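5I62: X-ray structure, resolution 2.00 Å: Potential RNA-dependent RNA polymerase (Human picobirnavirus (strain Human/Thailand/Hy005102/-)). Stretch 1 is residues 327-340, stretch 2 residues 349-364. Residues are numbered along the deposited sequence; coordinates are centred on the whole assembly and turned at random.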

# COMPACT_ATOMS: atom_id res chain seq x y z
N THR A 327 -3.74 -0.14 8.89
CA THR A 327 -3.37 1.00 8.06
C THR A 327 -4.35 1.18 6.92
O THR A 327 -4.90 2.27 6.71
N ASN A 328 -4.58 0.11 6.17
CA ASN A 328 -5.45 0.23 5.02
C ASN A 328 -6.92 0.28 5.44
O ASN A 328 -7.71 1.02 4.84
N ALA A 329 -7.30 -0.49 6.46
CA ALA A 329 -8.71 -0.58 6.83
C ALA A 329 -9.24 0.76 7.33
O ALA A 329 -10.27 1.25 6.83
N ASP A 330 -8.57 1.35 8.33
CA ASP A 330 -9.05 2.62 8.89
C ASP A 330 -9.17 3.68 7.81
O ASP A 330 -10.16 4.42 7.76
N GLU A 331 -8.15 3.78 6.96
CA GLU A 331 -8.11 4.80 5.93
C GLU A 331 -9.20 4.59 4.89
O GLU A 331 -9.85 5.54 4.47
N THR A 332 -9.39 3.34 4.46
CA THR A 332 -10.38 3.04 3.42
C THR A 332 -11.80 3.32 3.90
O THR A 332 -12.63 3.87 3.17
N LEU A 333 -12.09 2.93 5.14
CA LEU A 333 -13.40 3.20 5.73
C LEU A 333 -13.67 4.70 5.78
O LEU A 333 -14.75 5.17 5.40
N VAL A 334 -12.69 5.48 6.24
CA VAL A 334 -12.88 6.92 6.37
C VAL A 334 -12.91 7.58 4.99
O VAL A 334 -13.68 8.53 4.76
N HIS A 335 -12.08 7.11 4.07
CA HIS A 335 -12.11 7.63 2.70
C HIS A 335 -13.50 7.48 2.08
O HIS A 335 -13.99 8.38 1.38
N ARG A 336 -14.17 6.36 2.36
CA ARG A 336 -15.51 6.17 1.82
C ARG A 336 -16.48 7.20 2.40
O ARG A 336 -17.32 7.73 1.67
N VAL A 337 -16.35 7.53 3.70
CA VAL A 337 -17.13 8.62 4.29
C VAL A 337 -16.88 9.94 3.56
O VAL A 337 -17.81 10.71 3.29
N LEU A 338 -15.60 10.23 3.27
CA LEU A 338 -15.26 11.45 2.54
C LEU A 338 -16.00 11.53 1.21
O LEU A 338 -16.49 12.59 0.81
N GLN A 339 -16.07 10.41 0.49
CA GLN A 339 -16.75 10.39 -0.81
C GLN A 339 -18.23 10.66 -0.64
O GLN A 339 -18.82 11.46 -1.38
N HIS A 340 -18.87 10.01 0.34
CA HIS A 340 -20.28 10.27 0.60
C HIS A 340 -20.50 11.73 0.96
O HIS A 340 -21.47 12.36 0.50
N THR A 349 -26.21 12.24 -4.19
CA THR A 349 -25.87 10.93 -3.66
C THR A 349 -24.64 10.40 -4.39
O THR A 349 -24.52 10.54 -5.61
N LEU A 350 -23.71 9.81 -3.63
CA LEU A 350 -22.53 9.21 -4.22
C LEU A 350 -22.94 8.06 -5.13
O LEU A 350 -23.76 7.22 -4.75
N ASN A 351 -22.40 8.02 -6.34
CA ASN A 351 -22.56 6.83 -7.16
C ASN A 351 -21.85 5.69 -6.44
O ASN A 351 -20.64 5.77 -6.24
N PRO A 352 -22.55 4.63 -6.03
CA PRO A 352 -21.92 3.60 -5.18
C PRO A 352 -20.87 2.78 -5.90
O PRO A 352 -20.11 2.05 -5.23
N ASN A 353 -20.78 2.87 -7.22
CA ASN A 353 -19.70 2.23 -7.95
C ASN A 353 -18.39 3.02 -7.91
O ASN A 353 -17.39 2.56 -8.47
N SER A 354 -18.40 4.21 -7.28
CA SER A 354 -17.15 4.86 -6.90
C SER A 354 -16.35 3.90 -6.01
O SER A 354 -16.89 3.01 -5.36
N GLN A 355 -15.02 4.10 -5.98
CA GLN A 355 -14.14 3.19 -5.26
C GLN A 355 -13.06 3.98 -4.52
O GLN A 355 -12.68 5.08 -4.94
N CYS A 356 -12.55 3.39 -3.44
CA CYS A 356 -11.38 3.94 -2.79
C CYS A 356 -10.59 2.83 -2.10
O CYS A 356 -11.13 1.79 -1.73
N LEU A 357 -9.30 3.09 -1.93
CA LEU A 357 -8.42 2.15 -1.25
C LEU A 357 -7.29 2.97 -0.67
O LEU A 357 -6.54 3.61 -1.43
N GLY A 358 -7.19 3.01 0.65
CA GLY A 358 -6.17 3.84 1.28
C GLY A 358 -6.31 5.28 0.81
O GLY A 358 -7.40 5.86 0.91
N ASP A 359 -5.24 5.84 0.26
CA ASP A 359 -5.25 7.21 -0.21
C ASP A 359 -5.67 7.35 -1.67
O ASP A 359 -5.56 8.45 -2.22
N ASP A 360 -6.13 6.28 -2.31
CA ASP A 360 -6.47 6.29 -3.72
C ASP A 360 -7.98 6.23 -3.90
O ASP A 360 -8.64 5.42 -3.26
N GLY A 361 -8.52 7.06 -4.79
CA GLY A 361 -9.96 7.10 -4.98
C GLY A 361 -10.35 7.44 -6.40
O GLY A 361 -9.61 8.12 -7.13
N VAL A 362 -11.54 6.99 -6.79
CA VAL A 362 -12.13 7.37 -8.06
C VAL A 362 -13.64 7.42 -7.83
O VAL A 362 -14.20 6.52 -7.21
N LEU A 363 -14.27 8.52 -8.25
CA LEU A 363 -15.66 8.71 -7.84
C LEU A 363 -16.41 9.59 -8.83
O LEU A 363 -15.83 10.34 -9.61
N THR A 364 -17.73 9.50 -8.75
CA THR A 364 -18.58 10.42 -9.51
C THR A 364 -19.88 10.62 -8.75
O THR A 364 -20.30 9.76 -7.97

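What ties the helix to the glycine turn? H335 (chi1 t) points toward the hairpin, and its ND1 donates to G358 O at 2.7 Å, nearly straight. One helical turn earlier, T332 OG1 (chi1 m) accepts from G358 N at 3.0 Å while giving its own proton to N328 O at 2.7 Å, so both peptide groups flanking G358 are held by the helix.

Which other backbone carbonyls of the second stretch accept bonds from the helix? R336 (chi1 t, chi2 p, chi3 t) leaves the helix sideways, but a bend at chi2 still lets its end come nearer and reach the turn: NH2 donates to P352 O and NH1 to S354 O, both at 2.9 Å. Q339 (chi1 m, chi2 t) points inward, and its NE2 donates to Q355 O at 3.1 Å; its OE1 accepts from R336 NH1 at 3.2 Å, bracing the two side chains together.

What fills the space between these bonds? C356 (chi1 p) sets CB over one face of the H335 ring, 3.5 Å from the centroid. L350 (t, p) points toward the helix, its CD2 lying 3.6 Å from Q339 CB and over one face of both the R336 guanidinium and the H340 ring.

Does water take part? One water bridges the far end, 2.7 Å from H340 ND1 and accepting from L350 N at 2.9 Å.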

# COMPACT_ATOMS: atom_id res chain seq x y z
CB THR A 327 -1.96 0.84 7.48
OG1 THR A 327 -0.98 0.81 8.52
CG2 THR A 327 -1.65 2.01 6.52
CB ASN A 328 -5.18 -0.92 4.05
CG ASN A 328 -5.80 -0.69 2.71
OD1 ASN A 328 -6.93 -1.13 2.46
ND2 ASN A 328 -5.09 0.03 1.84
CB ALA A 329 -8.90 -1.66 7.90
CB ASP A 330 -8.09 3.13 9.98
CG ASP A 330 -8.23 2.39 11.31
OD1 ASP A 330 -8.88 1.33 11.36
OD2 ASP A 330 -7.66 2.88 12.31
CB GLU A 331 -6.74 4.81 5.28
CG GLU A 331 -5.66 5.33 6.20
CD GLU A 331 -4.35 5.53 5.50
OE1 GLU A 331 -4.20 5.03 4.36
OE2 GLU A 331 -3.47 6.19 6.09
CB THR A 332 -10.23 1.58 2.98
OG1 THR A 332 -8.92 1.39 2.43
CG2 THR A 332 -11.27 1.22 1.92
CB LEU A 333 -13.47 2.60 7.13
CG LEU A 333 -13.54 1.08 7.29
CD1 LEU A 333 -13.49 0.77 8.78
CD2 LEU A 333 -14.81 0.53 6.66
CB VAL A 334 -11.81 7.54 7.28
CG1 VAL A 334 -11.90 9.09 7.25
CG2 VAL A 334 -11.97 7.03 8.71
CB HIS A 335 -11.04 6.91 1.87
CG HIS A 335 -10.69 7.57 0.58
ND1 HIS A 335 -9.50 7.33 -0.06
CD2 HIS A 335 -11.39 8.42 -0.22
CE1 HIS A 335 -9.46 8.03 -1.19
NE2 HIS A 335 -10.59 8.69 -1.30
CB ARG A 336 -16.00 4.74 2.08
CG ARG A 336 -17.40 4.44 1.48
CD ARG A 336 -17.42 4.66 -0.04
NE ARG A 336 -18.47 3.86 -0.68
CZ ARG A 336 -18.53 3.62 -1.99
NH1 ARG A 336 -17.62 4.13 -2.80
NH2 ARG A 336 -19.49 2.85 -2.48
CB VAL A 337 -16.84 8.74 5.79
CG1 VAL A 337 -17.62 9.92 6.39
CG2 VAL A 337 -17.21 7.44 6.51
CB LEU A 338 -13.74 11.51 2.32
CG LEU A 338 -12.82 11.81 3.50
CD1 LEU A 338 -11.35 11.68 3.05
CD2 LEU A 338 -13.08 13.22 4.04
CB GLN A 339 -16.51 9.04 -1.51
CG GLN A 339 -15.01 8.77 -1.84
CD GLN A 339 -14.83 7.54 -2.72
OE1 GLN A 339 -15.56 6.57 -2.61
NE2 GLN A 339 -13.87 7.62 -3.64
CB HIS A 340 -20.79 9.38 1.72
CG HIS A 340 -21.13 7.99 1.29
ND1 HIS A 340 -22.13 7.72 0.38
CD2 HIS A 340 -20.58 6.80 1.61
CE1 HIS A 340 -22.20 6.42 0.18
NE2 HIS A 340 -21.27 5.83 0.91
CB THR A 349 -27.05 9.96 -3.83
OG1 THR A 349 -28.17 10.44 -3.09
CG2 THR A 349 -26.70 8.57 -3.35
CB LEU A 350 -21.58 8.69 -3.12
CG LEU A 350 -20.29 8.05 -3.63
CD1 LEU A 350 -19.42 9.15 -4.32
CD2 LEU A 350 -19.53 7.34 -2.49
CB ASN A 351 -21.98 7.05 -8.54
CG ASN A 351 -22.23 5.89 -9.49
OD1 ASN A 351 -22.05 4.71 -9.13
ND2 ASN A 351 -22.66 6.21 -10.71
CB PRO A 352 -23.11 2.73 -4.74
CG PRO A 352 -24.11 2.88 -5.88
CD PRO A 352 -23.97 4.32 -6.32
CB ASN A 353 -20.13 1.96 -9.39
CG ASN A 353 -21.38 1.10 -9.46
OD1 ASN A 353 -21.35 -0.06 -9.04
ND2 ASN A 353 -22.46 1.66 -9.97
CB SER A 354 -17.42 6.17 -6.17
OG SER A 354 -18.24 7.03 -6.96
CB GLN A 355 -13.43 2.20 -6.21
CG GLN A 355 -14.32 1.28 -6.97
CD GLN A 355 -13.52 0.31 -7.81
OE1 GLN A 355 -13.55 0.34 -9.04
NE2 GLN A 355 -12.77 -0.55 -7.13
CB CYS A 356 -11.73 5.03 -1.77
SG CYS A 356 -12.98 4.58 -0.55
CB LEU A 357 -7.88 1.10 -2.21
CG LEU A 357 -6.82 0.20 -1.56
CD1 LEU A 357 -7.49 -0.82 -0.65
CD2 LEU A 357 -5.96 -0.49 -2.61
CB ASP A 359 -3.88 7.87 0.01
CG ASP A 359 -2.79 7.33 -0.92
OD1 ASP A 359 -2.98 6.28 -1.57
OD2 ASP A 359 -1.71 7.97 -0.99
CB ASP A 360 -5.83 5.10 -4.45
CG ASP A 360 -5.25 5.49 -5.77
OD1 ASP A 360 -6.01 5.81 -6.71
OD2 ASP A 360 -4.00 5.49 -5.85
CB VAL A 362 -11.72 6.40 -9.20
CG1 VAL A 362 -12.15 4.97 -8.90
CG2 VAL A 362 -12.30 6.85 -10.51
CB LEU A 363 -15.75 9.31 -6.43
CG LEU A 363 -15.49 10.82 -6.27
CD1 LEU A 363 -16.08 11.33 -4.96
CD2 LEU A 363 -13.99 11.12 -6.31
CB THR A 364 -18.82 9.91 -10.94
OG1 THR A 364 -19.44 10.94 -11.73
CG2 THR A 364 -19.71 8.68 -10.93
O HOH W 1 -23.84 9.47 -0.79